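Local atomic coordinates of peptide-binding protein (PDB entry 6SQX), a protein that cleaves the peptidoglycan of potentially competing bacteria as a secreted endopeptidase of the NlpC/P60 family. Residues Q352-M356 against Y357-E361; P81-T84 against Q85-N88. All coordinates share one frame; numbering follows the deposited sequence.

Contact 1 of 2, residues Q352-M356 against Y357-E361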
# COMPACT_ATOMS: atom_id res chain seq x y z
N GLN A 352 -18.20 4.85 3.90
CA GLN A 352 -19.41 4.25 3.34
C GLN A 352 -19.28 4.19 1.82
O GLN A 352 -19.27 5.23 1.16
CB GLN A 352 -20.61 5.11 3.74
CG GLN A 352 -21.85 4.78 2.98
CD GLN A 352 -22.36 3.41 3.30
OE1 GLN A 352 -22.72 3.12 4.45
NE2 GLN A 352 -22.39 2.53 2.28
N ILE A 353 -19.20 2.98 1.27
CA ILE A 353 -19.05 2.83 -0.18
C ILE A 353 -20.34 3.25 -0.87
O ILE A 353 -21.46 3.00 -0.38
CB ILE A 353 -18.65 1.39 -0.54
CG1 ILE A 353 -18.15 1.34 -1.98
CG2 ILE A 353 -19.82 0.40 -0.35
CD1 ILE A 353 -17.46 0.02 -2.31
N TYR A 354 -20.20 3.90 -2.02
CA TYR A 354 -21.31 4.24 -2.90
C TYR A 354 -21.04 3.55 -4.23
O TYR A 354 -20.13 3.96 -4.97
CB TYR A 354 -21.41 5.75 -3.08
CG TYR A 354 -22.49 6.16 -4.03
CD1 TYR A 354 -23.83 5.87 -3.77
CD2 TYR A 354 -22.19 6.84 -5.20
CE1 TYR A 354 -24.82 6.24 -4.65
CE2 TYR A 354 -23.18 7.22 -6.09
CZ TYR A 354 -24.49 6.90 -5.81
OH TYR A 354 -25.49 7.28 -6.68
N SER A 355 -21.81 2.51 -4.53
CA SER A 355 -21.63 1.74 -5.75
C SER A 355 -22.44 2.35 -6.90
O SER A 355 -23.65 2.60 -6.77
CB SER A 355 -22.06 0.29 -5.55
OG SER A 355 -22.25 -0.37 -6.80
N MET A 356 -21.78 2.54 -8.04
CA MET A 356 -22.40 3.04 -9.25
C MET A 356 -22.54 1.93 -10.29
O MET A 356 -22.61 2.19 -11.49
CB MET A 356 -21.60 4.22 -9.80
CG MET A 356 -21.84 5.50 -9.01
SD MET A 356 -20.65 6.81 -9.34
CE MET A 356 -19.42 6.37 -8.13
N TYR A 357 -22.61 0.68 -9.81
CA TYR A 357 -22.87 -0.48 -10.65
C TYR A 357 -24.10 -0.31 -11.53
O TYR A 357 -24.13 -0.77 -12.68
CB TYR A 357 -23.08 -1.70 -9.73
CG TYR A 357 -23.59 -2.95 -10.41
CD1 TYR A 357 -22.75 -3.77 -11.12
CD2 TYR A 357 -24.92 -3.33 -10.30
CE1 TYR A 357 -23.19 -4.93 -11.74
CE2 TYR A 357 -25.38 -4.47 -10.91
CZ TYR A 357 -24.52 -5.28 -11.62
OH TYR A 357 -24.98 -6.43 -12.23
N ASP A 358 -25.16 0.30 -11.01
CA ASP A 358 -26.37 0.40 -11.81
C ASP A 358 -26.43 1.69 -12.62
O ASP A 358 -27.51 2.05 -13.09
CB ASP A 358 -27.62 0.22 -10.94
CG ASP A 358 -27.67 1.20 -9.80
OD1 ASP A 358 -26.69 1.95 -9.58
OD2 ASP A 358 -28.72 1.22 -9.11
N GLN A 359 -25.31 2.39 -12.79
CA GLN A 359 -25.33 3.72 -13.39
C GLN A 359 -24.48 3.77 -14.64
O GLN A 359 -23.42 3.15 -14.72
CB GLN A 359 -24.90 4.77 -12.38
CG GLN A 359 -25.62 4.59 -11.07
CD GLN A 359 -25.77 5.87 -10.32
OE1 GLN A 359 -26.05 6.92 -10.90
NE2 GLN A 359 -25.59 5.80 -9.00
N SER A 360 -24.96 4.51 -15.64
CA SER A 360 -24.31 4.54 -16.93
C SER A 360 -23.05 5.39 -16.88
O SER A 360 -22.80 6.13 -15.92
CB SER A 360 -25.25 5.14 -17.98
OG SER A 360 -25.48 6.52 -17.71
N GLU A 361 -22.24 5.27 -17.93
CA GLU A 361 -21.09 6.16 -18.08
C GLU A 361 -21.52 7.61 -17.95
O GLU A 361 -20.85 8.40 -17.27
CB GLU A 361 -20.44 5.94 -19.45
CG GLU A 361 -19.36 6.93 -19.77
CD GLU A 361 -18.69 6.64 -21.10
OE1 GLU A 361 -19.07 5.65 -21.77
OE2 GLU A 361 -17.77 7.42 -21.47
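Tyr354 and Gln359 meet phenol to amide, bridging the chain as it turns out of a strand. Gln359 NE2 donates to Tyr354 OH at 2.8 Å, a bond that is short but clearly bent at the hydrogen. The hydroxyl oxygen lies almost exactly in the plane of the amide, while ring and amide planes stand 90° apart, so the glutamine reaches the phenol without stacking on its ring. With CG anti to N (chi1 177°), the Tyr354 ring sits beside its own carbonyl carbon; Gln359, extended beyond CG, brings NE2 to the hydroxyl. Met356 supplies an apolar flank, its CG 3.8 Å from Gln359 NE2. Its extended chi2 then carries SD away from the glutamine, and the bend at chi3 turns only the terminal CE.

Two further bonds define the backbone path. Met356 O accepts from Gln359 N at 3.0 Å, closing a type I beta turn. Just upstream, Ser355 OG takes the N-H of Tyr357 at 3.2 Å, an ST turn, and Tyr357 CB rests 3.3 Å from Ser355 OG.

The turn is a strand-to-helix connection within the NlpC/P60 part of the protein. Strand 353-355 is an outermost strand of an antiparallel sheet and pairs with strand 467-472 through backbone bonds of Tyr354 to Thr470 and Met356 to Phe468. Ser360 is the N-cap of helix 361-370, whose Arg364 also bonds Met356 O, and Leu367 packs against both Tyr354 and Met356.

Contact 2 of 2, residues P81-T84 against Q85-N88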
# COMPACT_ATOMS: atom_id res chain seq x y z
N PRO A 81 -8.33 -3.77 12.00
CA PRO A 81 -8.35 -4.13 13.43
C PRO A 81 -9.68 -3.75 14.06
O PRO A 81 -10.25 -2.69 13.79
CB PRO A 81 -7.19 -3.30 14.01
CG PRO A 81 -6.21 -3.27 12.90
CD PRO A 81 -7.06 -3.13 11.60
N ASN A 82 -10.20 -4.67 14.87
CA ASN A 82 -11.43 -4.53 15.65
C ASN A 82 -12.70 -4.61 14.82
O ASN A 82 -13.80 -4.57 15.41
CB ASN A 82 -11.48 -3.27 16.53
CG ASN A 82 -10.41 -3.25 17.59
OD1 ASN A 82 -9.69 -2.24 17.79
ND2 ASN A 82 -10.28 -4.38 18.30
N ASN A 83 -12.62 -4.78 13.51
CA ASN A 83 -13.82 -4.99 12.71
C ASN A 83 -13.90 -6.49 12.44
O ASN A 83 -13.14 -7.02 11.63
CB ASN A 83 -13.79 -4.17 11.42
CG ASN A 83 -15.10 -4.31 10.66
OD1 ASN A 83 -15.71 -5.37 10.70
ND2 ASN A 83 -15.55 -3.24 10.00
N THR A 84 -14.82 -7.19 13.13
CA THR A 84 -14.88 -8.65 12.98
C THR A 84 -15.37 -9.11 11.62
O THR A 84 -15.25 -10.30 11.32
CB THR A 84 -15.72 -9.29 14.07
OG1 THR A 84 -17.07 -8.78 14.00
CG2 THR A 84 -15.10 -8.99 15.43
N GLN A 85 -15.88 -8.21 10.76
CA GLN A 85 -16.14 -8.57 9.38
C GLN A 85 -14.87 -8.91 8.62
O GLN A 85 -14.95 -9.44 7.50
CB GLN A 85 -16.87 -7.44 8.67
CG GLN A 85 -18.25 -7.12 9.26
CD GLN A 85 -19.33 -8.13 8.97
OE1 GLN A 85 -19.10 -9.22 8.39
NE2 GLN A 85 -20.54 -7.75 9.37
N THR A 86 -13.70 -8.58 9.18
CA THR A 86 -12.42 -8.76 8.50
C THR A 86 -11.51 -9.74 9.23
O THR A 86 -10.29 -9.80 8.95
CB THR A 86 -11.71 -7.40 8.31
OG1 THR A 86 -11.18 -6.91 9.55
CG2 THR A 86 -12.67 -6.36 7.74
N LYS A 87 -12.07 -10.52 10.16
CA LYS A 87 -11.29 -11.42 11.01
C LYS A 87 -11.01 -12.73 10.30
O LYS A 87 -11.90 -13.31 9.67
CB LYS A 87 -12.11 -11.74 12.26
CG LYS A 87 -11.38 -12.60 13.29
CD LYS A 87 -12.36 -13.07 14.38
CE LYS A 87 -11.65 -13.87 15.46
NZ LYS A 87 -12.56 -14.42 16.50
N ASN A 88 -9.79 -13.24 10.45
CA ASN A 88 -9.33 -14.45 9.80
C ASN A 88 -8.53 -15.30 10.78
O ASN A 88 -7.80 -14.77 11.62
CB ASN A 88 -8.40 -14.11 8.62
CG ASN A 88 -9.13 -13.38 7.51
OD1 ASN A 88 -9.63 -13.99 6.56
ND2 ASN A 88 -9.20 -12.05 7.62
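Asn83 and Thr86 are joined through one carbonyl oxygen gripped by two donors. Thr86 N reaches Asn83 O at 3.0 Å from above the carbonyl plane, closing a beta turn across Thr84 and Gln85, whose backbone angles are close to those of type I. Thr86 OG1 gives its proton to the same oxygen at 2.9 Å, this time in the carbonyl plane and with a C=O...OG1 angle of 152°. The two donors therefore approach along distinct directions. The threonine torsion (chi1 73°), which sets OG1 between its own N and carbonyl carbon, brings the hydroxyl to the turn. Since OG1 also accepts from Val80 N, this buried hydroxyl is used both as donor and as acceptor.

A second side-chain to backbone bond works from the other end. Asn83 OD1 accepts from Gln85 N at 2.8 Å, an Asx turn laid over the beta turn, with the donor tilted modestly from the plane of the amide. Asn83 CG is anti to N (chi1 -175°), which sets the amide beside its own carbonyl carbon, from where OD1 reaches the N-H of Gln85. A further backbone bond, Lys87 N to Thr84 O at 3.4 Å, is weak.

The remaining contacts are carbon-to-oxygen van der Waals approaches. Gln85 CB lies 3.1 Å from Asn83 OD1, before the glutamine chain bends at chi2; the two amide groups are inclined to each other rather than stacked. Lys87 CB stands 3.6 Å from Thr84 O, and the rest of its extended chain leads away.

These turns form the connecting loop of a beta hairpin, strands 76-78 and 87-89, paired by backbone bonds of Asn88 with Phe77 and, just beyond the strands, of Thr86 with Tyr79. From helix 343-349, Tyr349 packs on Asn83, Gln85 and Thr86, and Tyr345 touches Thr86.

How the contacts relate
Coming from the N terminus, the chain reaches contact 2 first, where residues 81-88 close the loop of the two-stranded sheet formed by 76-78 and 87-89. Far later, in the NlpC/P60 part of the chain, contact 1 turns it from edge strand 353-355 into helix 361-370. The two are in series: neither nests in nor crosses the other. Their centres are 25 Å apart and their nearest atoms about 10 Å apart, so they do not touch. Helix 343-349 links them indirectly: Tyr345 and Tyr349 meet contact 2, whereas Ala347 and Asn348 meet Ile353 on strand 353-355.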